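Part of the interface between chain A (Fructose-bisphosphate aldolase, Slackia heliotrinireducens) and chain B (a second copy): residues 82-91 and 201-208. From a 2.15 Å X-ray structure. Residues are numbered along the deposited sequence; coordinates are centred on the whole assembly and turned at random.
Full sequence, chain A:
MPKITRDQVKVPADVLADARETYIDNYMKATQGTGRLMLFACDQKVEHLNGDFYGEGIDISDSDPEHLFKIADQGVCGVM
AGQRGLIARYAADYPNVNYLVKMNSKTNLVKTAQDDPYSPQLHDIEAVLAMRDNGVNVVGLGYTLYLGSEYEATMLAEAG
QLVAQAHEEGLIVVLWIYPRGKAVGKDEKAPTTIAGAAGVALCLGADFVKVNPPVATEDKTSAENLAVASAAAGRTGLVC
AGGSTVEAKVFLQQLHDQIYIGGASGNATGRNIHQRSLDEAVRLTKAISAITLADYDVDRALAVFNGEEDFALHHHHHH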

# COMPACT_ATOMS: atom_id res chain seq x y z
N GLY A 82 5.00 19.63 -18.81
CA GLY A 82 4.04 18.65 -19.32
C GLY A 82 4.27 17.27 -18.73
O GLY A 82 5.32 17.01 -18.13
N GLN A 83 3.29 16.39 -18.91
CA GLN A 83 3.40 15.00 -18.46
C GLN A 83 4.54 14.27 -19.17
O GLN A 83 4.91 14.61 -20.30
N ARG A 84 5.10 13.26 -18.51
CA ARG A 84 6.21 12.46 -19.06
C ARG A 84 5.90 11.93 -20.46
O ARG A 84 6.71 12.08 -21.39
N GLY A 85 4.73 11.31 -20.62
CA GLY A 85 4.32 10.72 -21.88
C GLY A 85 4.16 11.70 -23.03
O GLY A 85 4.58 11.42 -24.15
N LEU A 86 3.56 12.86 -22.74
CA LEU A 86 3.41 13.91 -23.75
C LEU A 86 4.77 14.38 -24.27
O LEU A 86 4.97 14.50 -25.48
N ILE A 87 5.69 14.62 -23.34
CA ILE A 87 7.06 15.00 -23.68
C ILE A 87 7.75 13.89 -24.47
O ILE A 87 8.38 14.16 -25.49
N ALA A 88 7.61 12.65 -24.00
CA ALA A 88 8.21 11.49 -24.67
C ALA A 88 7.89 11.43 -26.17
O ALA A 88 8.77 11.12 -26.97
N ARG A 89 6.64 11.72 -26.52
CA ARG A 89 6.17 11.58 -27.90
C ARG A 89 6.66 12.66 -28.86
O ARG A 89 6.58 12.48 -30.07
N TYR A 90 7.15 13.79 -28.34
CA TYR A 90 7.54 14.91 -29.20
C TYR A 90 8.97 15.42 -29.01
O TYR A 90 9.52 16.05 -29.91
N ALA A 91 9.56 15.14 -27.84
CA ALA A 91 10.86 15.73 -27.46
C ALA A 91 12.01 15.54 -28.45
O ALA A 91 12.87 16.41 -28.58
N ALA B 201 -4.44 9.57 -23.03
CA ALA B 201 -3.57 8.48 -23.48
C ALA B 201 -2.25 9.00 -24.03
O ALA B 201 -1.20 8.42 -23.75
N LEU B 202 -2.32 10.08 -24.80
CA LEU B 202 -1.12 10.74 -25.29
C LEU B 202 -0.25 11.22 -24.13
O LEU B 202 0.96 10.96 -24.10
N CYS B 203 -0.86 11.89 -23.16
CA CYS B 203 -0.13 12.41 -22.01
C CYS B 203 0.55 11.32 -21.19
O CYS B 203 1.64 11.53 -20.66
N LEU B 204 -0.09 10.15 -21.11
CA LEU B 204 0.48 8.99 -20.44
C LEU B 204 1.58 8.31 -21.26
O LEU B 204 2.41 7.59 -20.71
N GLY B 205 1.60 8.55 -22.57
CA GLY B 205 2.69 8.07 -23.43
C GLY B 205 2.38 6.86 -24.30
O GLY B 205 3.28 6.28 -24.91
N ALA B 206 1.10 6.49 -24.35
CA ALA B 206 0.64 5.33 -25.11
C ALA B 206 0.91 5.46 -26.61
O ALA B 206 0.92 6.56 -27.16
N ASP B 207 1.11 4.32 -27.27
CA ASP B 207 1.27 4.27 -28.72
C ASP B 207 -0.08 4.29 -29.42
O ASP B 207 -0.22 4.87 -30.49
N PHE B 208 -1.06 3.64 -28.80
CA PHE B 208 -2.43 3.61 -29.31
C PHE B 208 -3.42 3.77 -28.17
O PHE B 208 -3.14 3.35 -27.04

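The rule at the centre of this contact is glycine against glycine. The first turn of the chain A helix meets the C-terminal end of the chain B helix, and the CA atoms of Gly85(A) and Gly205(B) come within 3.5 Å. A CB on Gly85(A) would point toward chain B and clash with the Gly205(B) N, the Leu204(B) C and the Cys203(B) O. Gly205(B) has a reason of its own: it ends its helix in a Schellman motif with positive phi, and a CB there would be jammed against the preceding carbonyl and would also clash with Arg84(A) NH2.

Such close backbones bring the last carbonyls of one helix to the first amides of the other, where neither set is fully used by its own helix. The Cys203(B) O accepts a weak hydrogen bond from Leu86(A) N at 3.1 Å, and Gly85(A) N lies equally near, its N also 3.1 Å from that Cys203(B) O. Leu202(B) O, by contrast, is served within its own chain by a weak bond from Gly205(B) N, 2.9 Å from N to O; its 3.5 Å approach to Leu86(A) N has too poor an angle to count.

Two arginines supply the remaining donors. Arg84(A) starts sideways, but its t, t, p chain brings NH2 to Leu204(B) O at 3.1 Å, a weak bond at the guanidinium edge; its NH1 is satisfied elsewhere in the structure. Arg89(A) points toward chain B and, coiled m, m, m, makes the strongest polar link: NH1 donates to Asp207(B) OD1 at 2.7 Å in a nearly straight salt bridge. The Asp207(B) CA-to-CB bond points away overall, yet its m rotamer brings the carboxylate back to the arginine. Ala206(B) O lies over one guanidinium face, 3.5 Å from Arg89(A) CZ. Arg89(A) NH2 and both Asp207(B) oxygens also have partners elsewhere in the structure.

Apolar packing fills the space beside these bonds. Leu202(B), t, p, sets CD2 3.8 Å from CD1 of Leu86(A), which has the same rotamer, while Leu202(B) CD1 meets the aliphatic CG of Arg89(A) at 3.5 Å and CE1 of Tyr90(A) at 4.0 Å. Tyr90(A), chi1 m, thus offers ring carbon here, its OH being bonded elsewhere. Cys203(B), also m, places SG 4.3 Å from Leu86(A) CB and 3.6 Å from Gln83(A) OE1. Gln83(A), at the N-cap position, points toward chain B with its NE2 satisfied elsewhere.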

# COMPACT_ATOMS: atom_id res chain seq x y z
CB GLN A 83 2.08 14.26 -18.67
CG GLN A 83 0.95 14.69 -17.73
CD GLN A 83 0.20 15.92 -18.20
OE1 GLN A 83 0.40 16.41 -19.32
NE2 GLN A 83 -0.68 16.44 -17.35
CB ARG A 84 6.53 11.30 -18.12
CG ARG A 84 7.77 10.49 -18.49
CD ARG A 84 7.64 9.06 -18.01
NE ARG A 84 6.48 8.43 -18.64
CZ ARG A 84 6.53 7.68 -19.74
NH1 ARG A 84 7.70 7.43 -20.32
NH2 ARG A 84 5.42 7.18 -20.26
CB LEU A 86 2.62 15.10 -23.18
CG LEU A 86 2.47 16.32 -24.08
CD1 LEU A 86 1.59 16.02 -25.28
CD2 LEU A 86 1.93 17.51 -23.30
CB ILE A 87 7.85 15.41 -22.40
CG1 ILE A 87 7.31 16.75 -21.87
CG2 ILE A 87 9.35 15.50 -22.68
CD1 ILE A 87 7.74 17.09 -20.46
CB ALA A 88 7.78 10.19 -24.00
CB ARG A 89 4.64 11.51 -27.97
CG ARG A 89 3.96 10.55 -27.00
CD ARG A 89 4.22 9.08 -27.29
NE ARG A 89 3.73 8.64 -28.59
CZ ARG A 89 3.80 7.38 -29.02
NH1 ARG A 89 4.31 6.45 -28.24
NH2 ARG A 89 3.34 7.06 -30.22
CB TYR A 90 6.56 16.07 -29.06
CG TYR A 90 5.16 15.77 -29.55
CD1 TYR A 90 4.20 15.22 -28.70
CD2 TYR A 90 4.80 16.04 -30.87
CE1 TYR A 90 2.92 14.95 -29.15
CE2 TYR A 90 3.51 15.77 -31.33
CZ TYR A 90 2.58 15.22 -30.47
OH TYR A 90 1.30 14.95 -30.91
CB ALA A 91 11.29 15.26 -26.08
CB ALA B 201 -4.28 7.62 -24.51
CB LEU B 202 -1.47 11.92 -26.21
CG LEU B 202 -0.29 12.80 -26.64
CD1 LEU B 202 0.76 12.02 -27.41
CD2 LEU B 202 -0.78 13.98 -27.46
CB CYS B 203 -1.03 13.28 -21.14
SG CYS B 203 -1.50 14.82 -21.95
CB LEU B 204 -0.62 7.98 -20.06
CG LEU B 204 -1.58 8.40 -18.94
CD1 LEU B 204 -2.81 7.49 -18.90
CD2 LEU B 204 -0.89 8.41 -17.58
CB ALA B 206 -0.84 5.10 -24.88
CB ASP B 207 2.07 3.04 -29.11
CG ASP B 207 3.41 2.99 -28.41
OD1 ASP B 207 4.27 3.83 -28.73
OD2 ASP B 207 3.59 2.15 -27.51
CB PHE B 208 -2.71 2.31 -30.07
CG PHE B 208 -1.86 2.14 -31.31
CD1 PHE B 208 -2.29 2.64 -32.54
CD2 PHE B 208 -0.64 1.48 -31.25
CE1 PHE B 208 -1.51 2.49 -33.68
CE2 PHE B 208 0.15 1.32 -32.38
CZ PHE B 208 -0.29 1.83 -33.60